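Insecticidal protein (Brevibacillus laterosporus, PDB 7ML9) is an insecticidal toxin active against western corn rootworm, probably by forming beta-barrel pores in membranes, and belongs to the epsilon-toxin/MTX2 family. Local coordinates at residues 83-88 / 224-229. Residues are numbered along the deposited sequence; the frame is centred on the assembly and turned at random.
Sequences ISQYKV and GGIAWR
A beta bulge interrupts residues 83-88 of this toxin, where strands 83-84 and 86-115 pair antiparallel with the C-terminal end of strand 201-229. Ser84 and Ile226 form a hydrogen-bonded pair: Ile226 N reaches Ser84 O at 2.8 Å, almost in line with the C=O bond, and Ser84 N returns a bond to Ile226 O. On their face of the sheet, Ser84 OG is tucked between the two backbone branches (chi1 69°), which brings it to the edge of the Trp228 indole. There Trp228 NE1 donates to Ser84 OG, 3.0 Å away and close to the ring plane, in a fairly straight bond of 160°. Gln85 runs beside Ile226 in the same direction, its NE2 4.0 Å from Ile226 CG1. On the other face, Ile83 CD1 bends back to meet Ala227 CB at 4.0 Å; this apolar pair packs against helices 28-48 and 242-252, Ile83 on Leu32 and Ala227 on Val245. At Gln85, in a left-handed backbone conformation, the register slips by one, setting Tyr86 opposite Gly225. Gly225 has backbone angles that call for glycine, and its CA makes CH...O contacts with Ser84 O and Gln85 O. The CB bond of Tyr86 leads away, yet CD1 stays 3.8 Å from Gly224 O, while OH bonds to Leu148 O. Pairing resumes as Gly224 N meets Lys87 O at 2.8 Å and Lys87 N approaches Gly224 O from above the carbonyl plane. Main-chain bonds therefore secure the join on both sides of the bulge, and the indole N-H, using Ser84 OG as acceptor, ties the hydroxyl to the ring edge.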
loop_
_atom_site.group_PDB
_atom_site.type_symbol
_atom_site.label_atom_id
_atom_site.label_comp_id
_atom_site.label_asym_id
_atom_site.label_seq_id
_atom_site.Cartn_x
_atom_site.Cartn_y
_atom_site.Cartn_z
ATOM N N ILE A 83 -13.661 -16.771 21.820
ATOM C CA ILE A 83 -13.014 -15.474 21.989
ATOM C C ILE A 83 -13.993 -14.491 22.618
ATOM O O ILE A 83 -15.158 -14.425 22.223
ATOM C CB ILE A 83 -12.503 -14.920 20.642
ATOM C CG1 ILE A 83 -11.420 -15.846 20.067
ATOM C CG2 ILE A 83 -11.957 -13.505 20.832
ATOM C CD1 ILE A 83 -10.108 -15.768 20.826
ATOM N N SER A 84 -13.533 -13.737 23.599
ATOM C CA SER A 84 -14.340 -12.657 24.143
ATOM C C SER A 84 -13.493 -11.403 24.158
ATOM O O SER A 84 -12.266 -11.465 24.064
ATOM C CB SER A 84 -14.867 -12.973 25.556
ATOM O OG SER A 84 -13.802 -12.979 26.499
ATOM N N GLN A 85 -14.170 -10.257 24.286
ATOM C CA GLN A 85 -13.530 -8.949 24.303
ATOM C C GLN A 85 -12.731 -8.694 23.025
ATOM O O GLN A 85 -11.690 -8.033 23.058
ATOM C CB GLN A 85 -12.636 -8.772 25.533
ATOM C CG GLN A 85 -13.393 -8.522 26.828
ATOM C CD GLN A 85 -12.502 -8.676 28.043
ATOM O OE1 GLN A 85 -11.493 -7.978 28.181
ATOM N NE2 GLN A 85 -12.865 -9.591 28.930
ATOM N N TYR A 86 -13.215 -9.216 21.902
ATOM C CA TYR A 86 -12.538 -9.000 20.627
ATOM C C TYR A 86 -12.687 -7.539 20.217
ATOM O O TYR A 86 -13.788 -6.988 20.256
ATOM C CB TYR A 86 -13.120 -9.920 19.556
ATOM C CG TYR A 86 -12.611 -9.595 18.165
ATOM C CD1 TYR A 86 -11.351 -10.005 17.755
ATOM C CD2 TYR A 86 -13.379 -8.852 17.274
ATOM C CE1 TYR A 86 -10.866 -9.685 16.476
ATOM C CE2 TYR A 86 -12.904 -8.523 16.004
ATOM C CZ TYR A 86 -11.654 -8.947 15.609
ATOM O OH TYR A 86 -11.177 -8.635 14.345
ATOM N N LYS A 87 -11.582 -6.913 19.813
ATOM C CA LYS A 87 -11.588 -5.486 19.536
ATOM C C LYS A 87 -10.495 -5.178 18.527
ATOM O O LYS A 87 -9.387 -5.696 18.644
ATOM C CB LYS A 87 -11.352 -4.689 20.829
ATOM C CG LYS A 87 -11.388 -3.187 20.671
ATOM C CD LYS A 87 -11.617 -2.533 22.026
ATOM C CE LYS A 87 -12.230 -1.148 21.880
ATOM N NZ LYS A 87 -11.187 -0.143 21.536
ATOM N N VAL A 88 -10.794 -4.337 17.541
ATOM C CA VAL A 88 -9.749 -3.795 16.681
ATOM C C VAL A 88 -9.258 -2.520 17.357
ATOM O O VAL A 88 -10.011 -1.557 17.494
ATOM C CB VAL A 88 -10.256 -3.525 15.260
ATOM C CG1 VAL A 88 -9.122 -2.985 14.411
ATOM C CG2 VAL A 88 -10.830 -4.800 14.650
ATOM N N GLY A 224 -7.377 -7.100 20.047
ATOM C CA GLY A 224 -7.377 -7.603 21.403
ATOM C C GLY A 224 -8.409 -8.709 21.571
ATOM O O GLY A 224 -9.255 -8.935 20.709
ATOM N N GLY A 225 -8.296 -9.433 22.679
ATOM C CA GLY A 225 -9.229 -10.520 22.922
ATOM C C GLY A 225 -8.716 -11.487 23.966
ATOM O O GLY A 225 -7.553 -11.443 24.378
ATOM N N ILE A 226 -9.629 -12.369 24.385
ATOM C CA ILE A 226 -9.400 -13.390 25.408
ATOM C C ILE A 226 -9.771 -14.736 24.804
ATOM O O ILE A 226 -10.898 -14.905 24.323
ATOM C CB ILE A 226 -10.252 -13.142 26.671
ATOM C CG1 ILE A 226 -9.999 -11.764 27.280
ATOM C CG2 ILE A 226 -10.011 -14.257 27.704
ATOM C CD1 ILE A 226 -8.566 -11.558 27.733
ATOM N N ALA A 227 -8.842 -15.698 24.837
ATOM C CA ALA A 227 -9.078 -17.007 24.235
ATOM C C ALA A 227 -9.567 -17.996 25.291
ATOM O O ALA A 227 -8.938 -18.138 26.348
ATOM C CB ALA A 227 -7.811 -17.553 23.569
ATOM N N TRP A 228 -10.653 -18.708 24.985
ATOM C CA TRP A 228 -11.312 -19.582 25.960
ATOM C C TRP A 228 -11.058 -21.033 25.588
ATOM O O TRP A 228 -11.329 -21.450 24.454
ATOM C CB TRP A 228 -12.825 -19.272 26.049
ATOM C CG TRP A 228 -13.065 -17.992 26.772
ATOM C CD1 TRP A 228 -13.008 -16.721 26.242
ATOM C CD2 TRP A 228 -13.327 -17.828 28.173
ATOM N NE1 TRP A 228 -13.214 -15.794 27.231
ATOM C CE2 TRP A 228 -13.413 -16.447 28.423
ATOM C CE3 TRP A 228 -13.496 -18.720 29.238
ATOM C CZ2 TRP A 228 -13.674 -15.936 29.695
ATOM C CZ3 TRP A 228 -13.746 -18.211 30.495
ATOM C CH2 TRP A 228 -13.837 -16.832 30.714
ATOM N N ARG A 229 -10.534 -21.804 26.552
ATOM C CA ARG A 229 -10.150 -23.192 26.340
ATOM C C ARG A 229 -10.464 -23.991 27.603
ATOM O O ARG A 229 -10.340 -23.475 28.713
ATOM C CB ARG A 229 -8.628 -23.363 26.071
ATOM C CG ARG A 229 -8.107 -22.837 24.763
ATOM C CD ARG A 229 -7.657 -21.383 24.868
ATOM N NE ARG A 229 -6.546 -21.203 25.784
ATOM C CZ ARG A 229 -6.617 -20.464 26.882
ATOM N NH1 ARG A 229 -7.757 -19.845 27.189
ATOM N NH2 ARG A 229 -5.564 -20.357 27.680
#